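Local coordinates for protein ribokinase (Arabidopsis thaliana, PDB 6ILS) that phosphorylates D-ribose at O-5, using ATP with a divalent cation, most likely magnesium, to make D-ribose 5-phosphate for nucleotide and amino acid synthesis or the pentose phosphate pathway, at residues B[84-89]-B[130-135]; B[269-274]-B[300-305]; B[278-283]-B[307-312]. All blocks are in the same frame, centred on the assembly; numbering follows the deposited sequence.

Interaction 1: residues B[84-89]-B[130-135]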
# COMPACT_ATOMS: atom_id res chain seq x y z
N LEU B 84 -8.04 -4.98 21.75
CA LEU B 84 -7.92 -5.75 20.52
C LEU B 84 -8.08 -7.26 20.69
O LEU B 84 -7.78 -8.01 19.77
CB LEU B 84 -6.56 -5.46 19.86
CG LEU B 84 -6.39 -3.98 19.45
CD1 LEU B 84 -5.05 -3.74 18.77
CD2 LEU B 84 -7.52 -3.60 18.51
N ASP B 85 -8.59 -7.70 21.84
CA ASP B 85 -8.67 -9.14 22.15
C ASP B 85 -9.38 -9.95 21.05
O ASP B 85 -9.03 -11.12 20.83
CB ASP B 85 -9.40 -9.40 23.49
CG ASP B 85 -9.10 -8.34 24.55
OD1 ASP B 85 -8.37 -7.37 24.30
OD2 ASP B 85 -9.58 -8.53 25.69
N TYR B 86 -10.35 -9.36 20.37
CA TYR B 86 -11.17 -10.11 19.43
C TYR B 86 -10.85 -9.82 17.97
O TYR B 86 -11.62 -10.14 17.08
CB TYR B 86 -12.65 -9.84 19.69
CG TYR B 86 -13.04 -10.30 21.05
CD1 TYR B 86 -13.48 -11.60 21.27
CD2 TYR B 86 -12.95 -9.45 22.13
CE1 TYR B 86 -13.82 -12.03 22.53
CE2 TYR B 86 -13.29 -9.87 23.40
CZ TYR B 86 -13.72 -11.16 23.59
OH TYR B 86 -14.05 -11.57 24.87
N VAL B 87 -9.69 -9.22 17.75
CA VAL B 87 -9.17 -9.10 16.40
C VAL B 87 -8.49 -10.42 16.08
O VAL B 87 -7.73 -10.95 16.89
CB VAL B 87 -8.17 -7.94 16.27
CG1 VAL B 87 -7.59 -7.92 14.86
CG2 VAL B 87 -8.84 -6.59 16.60
N ARG B 88 -8.79 -10.98 14.91
CA ARG B 88 -8.11 -12.18 14.46
C ARG B 88 -7.39 -11.90 13.16
O ARG B 88 -7.90 -11.16 12.31
CB ARG B 88 -9.10 -13.34 14.27
CG ARG B 88 -9.70 -13.86 15.55
CD ARG B 88 -10.43 -15.17 15.31
NE ARG B 88 -11.12 -15.64 16.51
CZ ARG B 88 -11.74 -16.81 16.61
NH1 ARG B 88 -11.76 -17.65 15.58
NH2 ARG B 88 -12.34 -17.15 17.75
N SER B 89 -6.22 -12.50 12.99
CA SER B 89 -5.44 -12.36 11.76
C SER B 89 -5.32 -13.70 11.04
O SER B 89 -5.22 -14.75 11.69
CB SER B 89 -4.06 -11.78 12.06
OG SER B 89 -4.16 -10.56 12.79
N LEU B 130 -19.15 -14.10 19.63
CA LEU B 130 -20.32 -13.30 19.96
C LEU B 130 -20.44 -12.95 21.44
O LEU B 130 -21.33 -12.19 21.82
CB LEU B 130 -21.60 -14.03 19.55
CG LEU B 130 -21.83 -14.25 18.06
CD1 LEU B 130 -23.12 -15.04 17.84
CD2 LEU B 130 -21.87 -12.93 17.30
N GLU B 131 -19.56 -13.49 22.27
CA GLU B 131 -19.62 -13.18 23.70
C GLU B 131 -19.39 -11.70 23.96
O GLU B 131 -19.99 -11.12 24.86
CB GLU B 131 -18.60 -14.01 24.49
CG GLU B 131 -17.16 -13.68 24.14
CD GLU B 131 -16.19 -14.02 25.26
OE1 GLU B 131 -16.67 -14.40 26.36
OE2 GLU B 131 -14.97 -13.91 25.04
N ILE B 132 -18.52 -11.08 23.16
CA ILE B 132 -18.18 -9.69 23.41
C ILE B 132 -19.35 -8.79 23.04
O ILE B 132 -19.61 -7.81 23.74
CB ILE B 132 -16.88 -9.24 22.66
CG1 ILE B 132 -16.49 -7.82 23.07
CG2 ILE B 132 -17.02 -9.38 21.16
CD1 ILE B 132 -16.40 -7.61 24.57
N VAL B 133 -20.08 -9.13 21.97
CA VAL B 133 -21.22 -8.31 21.57
C VAL B 133 -22.35 -8.50 22.57
O VAL B 133 -23.10 -7.56 22.85
CB VAL B 133 -21.69 -8.62 20.12
CG1 VAL B 133 -20.51 -8.57 19.15
CG2 VAL B 133 -22.41 -9.95 20.02
N ARG B 134 -22.44 -9.69 23.15
CA ARG B 134 -23.45 -9.93 24.17
C ARG B 134 -23.16 -9.18 25.47
O ARG B 134 -24.06 -8.97 26.29
CB ARG B 134 -23.58 -11.44 24.44
CG ARG B 134 -24.24 -12.18 23.28
CD ARG B 134 -24.56 -13.61 23.64
NE ARG B 134 -25.14 -14.33 22.51
CZ ARG B 134 -24.50 -15.25 21.80
NH1 ARG B 134 -25.12 -15.86 20.80
NH2 ARG B 134 -23.25 -15.58 22.10
N ASN B 135 -21.91 -8.77 25.67
CA ASN B 135 -21.56 -7.98 26.85
C ASN B 135 -21.48 -6.48 26.58
O ASN B 135 -21.13 -5.71 27.47
CB ASN B 135 -20.22 -8.44 27.44
CG ASN B 135 -20.29 -9.82 28.06
OD1 ASN B 135 -21.38 -10.34 28.32
ND2 ASN B 135 -19.13 -10.42 28.31

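Interaction 2: residues B[269-274]-B[300-305]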
# COMPACT_ATOMS: atom_id res chain seq x y z
N MET B 269 -24.51 8.50 23.71
CA MET B 269 -25.75 7.75 23.95
C MET B 269 -25.51 6.66 25.00
O MET B 269 -26.28 6.60 25.90
CB MET B 269 -26.26 7.12 22.66
CG MET B 269 -27.36 6.14 22.88
SD MET B 269 -28.09 5.67 21.33
CE MET B 269 -29.16 7.08 21.10
N VAL B 270 -24.41 5.91 24.93
CA VAL B 270 -24.16 4.85 25.94
C VAL B 270 -23.86 5.46 27.33
O VAL B 270 -24.11 4.81 28.31
CB VAL B 270 -23.08 3.85 25.50
CG1 VAL B 270 -21.71 4.49 25.50
CG2 VAL B 270 -23.14 2.60 26.33
N GLU B 271 -23.38 6.70 27.38
CA GLU B 271 -23.17 7.38 28.67
C GLU B 271 -24.47 7.96 29.24
O GLU B 271 -24.39 8.55 30.29
CB GLU B 271 -22.12 8.47 28.49
CG GLU B 271 -20.75 7.88 28.29
CD GLU B 271 -19.70 8.95 28.17
OE1 GLU B 271 -20.10 10.10 28.05
OE2 GLU B 271 -18.51 8.60 28.16
N GLY B 272 -25.59 7.89 28.53
CA GLY B 272 -26.86 8.33 29.12
C GLY B 272 -27.22 9.76 28.81
O GLY B 272 -28.14 10.27 29.39
N LYS B 273 -26.55 10.37 27.84
CA LYS B 273 -26.86 11.78 27.54
C LYS B 273 -28.16 11.87 26.75
O LYS B 273 -28.53 10.93 26.12
CB LYS B 273 -25.70 12.41 26.79
CG LYS B 273 -24.45 12.57 27.63
CD LYS B 273 -23.36 13.28 26.92
CE LYS B 273 -22.17 13.52 27.80
NZ LYS B 273 -21.05 14.08 27.03
N SER B 274 -28.74 13.07 26.71
CA SER B 274 -29.98 13.35 25.95
C SER B 274 -29.72 13.29 24.44
O SER B 274 -28.60 13.50 24.05
CB SER B 274 -30.52 14.68 26.33
OG SER B 274 -29.76 15.73 25.78
N PRO B 300 -10.26 13.32 18.08
CA PRO B 300 -10.02 14.16 19.23
C PRO B 300 -10.17 13.46 20.58
O PRO B 300 -10.86 12.53 20.69
CB PRO B 300 -11.13 15.19 19.07
CG PRO B 300 -12.26 14.40 18.51
CD PRO B 300 -11.60 13.44 17.56
N ASP B 301 -9.50 13.99 21.59
CA ASP B 301 -9.69 13.45 22.95
C ASP B 301 -10.97 14.04 23.54
O ASP B 301 -11.40 15.07 23.09
CB ASP B 301 -8.48 13.65 23.86
CG ASP B 301 -8.17 15.09 24.20
OD1 ASP B 301 -8.97 15.96 23.87
OD2 ASP B 301 -7.12 15.31 24.78
N ARG B 302 -11.52 13.39 24.56
CA ARG B 302 -12.78 13.83 25.17
C ARG B 302 -12.72 15.28 25.68
O ARG B 302 -13.65 15.99 25.45
CB ARG B 302 -13.22 12.91 26.30
CG ARG B 302 -14.50 13.43 26.93
CD ARG B 302 -15.03 12.66 28.08
NE ARG B 302 -15.34 11.39 27.52
CZ ARG B 302 -16.54 10.89 27.49
NH1 ARG B 302 -17.54 11.53 28.06
NH2 ARG B 302 -16.70 9.71 26.95
N LYS B 303 -11.65 15.65 26.36
CA LYS B 303 -11.56 17.02 26.92
C LYS B 303 -11.73 18.07 25.82
O LYS B 303 -12.38 19.05 26.06
CB LYS B 303 -10.20 17.30 27.57
CG LYS B 303 -9.55 16.17 28.32
CD LYS B 303 -8.23 16.55 28.93
CE LYS B 303 -7.08 15.74 28.38
NZ LYS B 303 -6.46 16.43 27.24
N SER B 304 -11.10 17.86 24.67
CA SER B 304 -11.20 18.84 23.57
C SER B 304 -12.65 18.94 23.09
O SER B 304 -13.10 20.02 22.87
CB SER B 304 -10.30 18.46 22.45
OG SER B 304 -8.98 18.26 22.90
N VAL B 305 -13.33 17.80 22.96
CA VAL B 305 -14.74 17.82 22.50
C VAL B 305 -15.56 18.63 23.51
O VAL B 305 -16.29 19.48 23.12
CB VAL B 305 -15.33 16.41 22.32
CG1 VAL B 305 -16.77 16.49 21.90
CG2 VAL B 305 -14.52 15.59 21.34

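Interaction 3: residues B[278-283]-B[307-312]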
# COMPACT_ATOMS: atom_id res chain seq x y z
N CYS B 278 -26.36 14.29 22.68
CA CYS B 278 -25.66 13.32 21.82
C CYS B 278 -25.31 13.93 20.47
O CYS B 278 -24.19 13.81 20.01
CB CYS B 278 -26.50 12.06 21.61
SG CYS B 278 -26.64 11.03 23.06
N LEU B 279 -26.28 14.59 19.85
CA LEU B 279 -26.04 15.24 18.57
C LEU B 279 -24.99 16.35 18.66
O LEU B 279 -24.15 16.49 17.78
CB LEU B 279 -27.34 15.82 18.01
CG LEU B 279 -28.29 14.88 17.27
CD1 LEU B 279 -29.49 15.66 16.74
CD2 LEU B 279 -27.58 14.19 16.10
N ARG B 280 -25.08 17.15 19.72
CA ARG B 280 -24.13 18.25 19.90
C ARG B 280 -22.71 17.73 20.06
O ARG B 280 -21.77 18.26 19.46
CB ARG B 280 -24.50 19.09 21.13
CG ARG B 280 -24.92 20.51 20.80
CD ARG B 280 -24.88 21.40 22.05
NE ARG B 280 -23.82 22.40 21.97
CZ ARG B 280 -23.16 22.86 23.03
NH1 ARG B 280 -23.43 22.41 24.25
NH2 ARG B 280 -22.20 23.76 22.87
N PHE B 281 -22.58 16.71 20.91
CA PHE B 281 -21.30 16.07 21.19
C PHE B 281 -20.69 15.47 19.93
O PHE B 281 -19.50 15.65 19.65
CB PHE B 281 -21.50 15.02 22.28
CG PHE B 281 -20.26 14.33 22.74
CD1 PHE B 281 -19.46 14.90 23.73
CD2 PHE B 281 -19.90 13.09 22.21
CE1 PHE B 281 -18.31 14.25 24.18
CE2 PHE B 281 -18.76 12.44 22.64
CZ PHE B 281 -17.95 13.03 23.64
N ALA B 282 -21.52 14.78 19.15
CA ALA B 282 -21.08 14.24 17.86
C ALA B 282 -20.62 15.33 16.89
O ALA B 282 -19.60 15.20 16.22
CB ALA B 282 -22.23 13.39 17.21
N ALA B 283 -21.38 16.43 16.83
CA ALA B 283 -21.04 17.53 15.93
C ALA B 283 -19.70 18.16 16.32
O ALA B 283 -18.90 18.50 15.46
CB ALA B 283 -22.14 18.57 15.94
N LYS B 307 -14.51 20.92 25.54
CA LYS B 307 -14.10 22.34 25.52
C LYS B 307 -14.79 23.02 24.33
O LYS B 307 -15.27 24.09 24.50
CB LYS B 307 -12.59 22.48 25.45
CG LYS B 307 -12.05 23.89 25.67
CD LYS B 307 -10.57 24.01 25.42
CE LYS B 307 -9.97 25.34 25.84
NZ LYS B 307 -8.84 25.76 24.98
N LEU B 308 -14.82 22.36 23.19
CA LEU B 308 -15.47 22.99 22.04
C LEU B 308 -16.95 23.19 22.34
O LEU B 308 -17.53 24.21 21.99
CB LEU B 308 -15.27 22.16 20.77
CG LEU B 308 -15.77 22.75 19.45
CD1 LEU B 308 -15.21 24.19 19.16
CD2 LEU B 308 -15.43 21.81 18.30
N LEU B 309 -17.56 22.23 23.02
CA LEU B 309 -18.97 22.34 23.41
C LEU B 309 -19.24 23.50 24.35
O LEU B 309 -20.24 24.20 24.23
CB LEU B 309 -19.45 21.05 24.08
CG LEU B 309 -19.67 19.88 23.13
CD1 LEU B 309 -20.01 18.61 23.93
CD2 LEU B 309 -20.78 20.21 22.17
N LYS B 310 -18.34 23.67 25.31
CA LYS B 310 -18.46 24.75 26.27
C LYS B 310 -18.49 26.09 25.54
O LYS B 310 -19.30 26.95 25.86
CB LYS B 310 -17.30 24.71 27.25
CG LYS B 310 -17.43 25.68 28.41
CD LYS B 310 -16.25 25.58 29.35
CE LYS B 310 -16.32 26.66 30.42
NZ LYS B 310 -15.12 26.63 31.31
N PHE B 311 -17.60 26.25 24.56
CA PHE B 311 -17.36 27.57 23.98
C PHE B 311 -18.06 27.85 22.65
O PHE B 311 -17.93 28.96 22.11
CB PHE B 311 -15.85 27.79 23.85
CG PHE B 311 -15.17 27.92 25.18
CD1 PHE B 311 -15.69 28.78 26.15
CD2 PHE B 311 -14.06 27.15 25.50
CE1 PHE B 311 -15.09 28.89 27.40
CE2 PHE B 311 -13.45 27.26 26.75
CZ PHE B 311 -13.97 28.13 27.70
N SER B 312 -18.84 26.90 22.16
CA SER B 312 -19.49 27.02 20.85
C SER B 312 -21.02 27.18 20.86
O SER B 312 -21.57 27.82 19.96
CB SER B 312 -19.16 25.80 19.98
OG SER B 312 -17.88 25.93 19.41

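Interaction 1: residues B[84-89]-B[130-135]
Y86 meets E131 and I132 with two parts of its side chain: the hydroxyl bonds to the acid, and one ring face rests on the isoleucine. The setting is the large central sheet of the ribokinase (PfkB) fold. Y86 sits in the type I turn from L84 to V87 that leads into the edge strand 87-90, while E131 and I132 lie on the short, weakly bonded helix 131-134 that precedes strand 138-143. In the sheet, strands 56-63 and 5-8 lie between these two strands.

The torsion at chi1 (-62°) sets Y86 CG opposite its carbonyl carbon and carries the ring out toward the helix. There the branched I132 lies under one face in a CH-pi contact, with its CB 3.8 Å from the ring centroid and 15° off the ring normal. CG1 of I132 lies beneath the CE2 and CD2 side, CE2 being 3.8 Å from it, while CG2 turns toward CG and CD1. A beta-branched residue suits this place because both branches spread beneath a flat ring; I132 also packs on V6 of strand 5-8.

E131 comes in at the ring's edge, crossing Y86 at about a right angle. Its long chain, extended beyond CG, brings the carboxylate level with the hydroxyl, and the carboxylate and ring planes stand 75° apart. D128 lies near the other carboxylate oxygen, OE1, and this nearby like charge would probably raise the pKa of E131, an effect the tyrosine hydroxyl may partly offset. Y86 OH donates to E131 OE2 at 2.5 Å; the acceptor oxygen lies in the plane of the tyrosine ring, while the hydroxyl stands well above the carboxylate plane.

Interaction 2: residues B[269-274]-B[300-305]
E271 and R302 join two helix ends of the ribokinase fold at the protein surface: E271 stands at the C-terminal end of helix 257-270, and R302 opens the C-terminal helix 302-312.

The charged contact comes first. The two chains approach from opposite directions and meet as a two-pronged salt bridge, the planes of carboxylate and guanidinium turned 34° apart. R302 NH1 donates to E271 OE1 at 2.9 Å, nearly straight at 171°; OE1 uses its syn lone pair and lies in the guanidinium plane. The second prong, R302 NH2 to E271 OE2 at 2.4 Å, is so short that its exact length is doubtful. R302, bent at chi3 (-63°), also gives a hydrogen bond from NH2 to the carbonyl of L52. K273 NZ, a like charge, stands 4.5 Å from R302 NH1, with the E271 carboxylate near both to balance them in part, and makes a cation-pi contact with F281.

Each helix end has its own capping. G272 ends the first helix in a Schellman motif, and its positive phi suits glycine, which has no CB to press on the preceding carbonyl. D301 is the N-cap of the second helix, a common place for aspartate, whose short side chain folds back on the first turn. Its OD2 forms a salt bridge with K303 NZ at 2.8 Å, while OD1 accepts the capping bond from the backbone N of S304 at 3.0 Å.

Interaction 3: residues B[278-283]-B[307-312]
L309 projects from the C-terminal helix 302-312 into the angle between R280 and F281 of helix 275-289, and its atoms can be followed outward one by one. CB is 4.0 Å from R280 NH2, under the end of the arginine. A chi1 of -74° turns CG opposite the carbonyl carbon of L309 and points the fork at the neighbouring helix, where the two methyls part. CD1 goes to the aromatic side: it meets F281 CD1 at 3.8 Å, close to the ring plane and at the edge, the two side chains crossing at about a right angle. CD2 goes to the other side, 3.5 Å from the backbone O of R280 and beneath its guanidinium, 3.6 Å below the plane and centred on it.

The two-pronged tip of leucine thus serves an aromatic rim and a flat cation at once. R280, sliding past in the opposite direction and bent at chi3, carries its NH2 to the carbonyl O of L309, a hydrogen bond modelled too short to trust in length. R280 NE is buried here without a polar partner.

The segment axes pass 9.9 Å apart at 109°. With the side chain of S312 about 10 Å from the bound ATP, the contact joins the C-terminal helix to helix 275-289, which itself packs on strand 241-243 and helix 257-270, within the layered alpha/beta fold of PfkB kinases.

Along the chain interaction 1 closes before the others open, whereas interactions 2 and 3 interleave: 269-274, 278-283, 300-305, 307-312. The latter two form one cluster, their centres 9 Å apart. They share helix 302-312 and use the consecutive helices 257-270 and 275-289; F281 of interaction 3 touches V305 and K273 of interaction 2. Together they join the last three helices of the chain to one another. Interaction 1 lies about 23 Å from interaction 2 and 31 Å from interaction 3, centre to centre, joining the turn that leads into edge strand 87-90 to a short helix. Interactions 1 and 2 lie away from the annotated sites, whereas interaction 3 comes nearer the bound ATP.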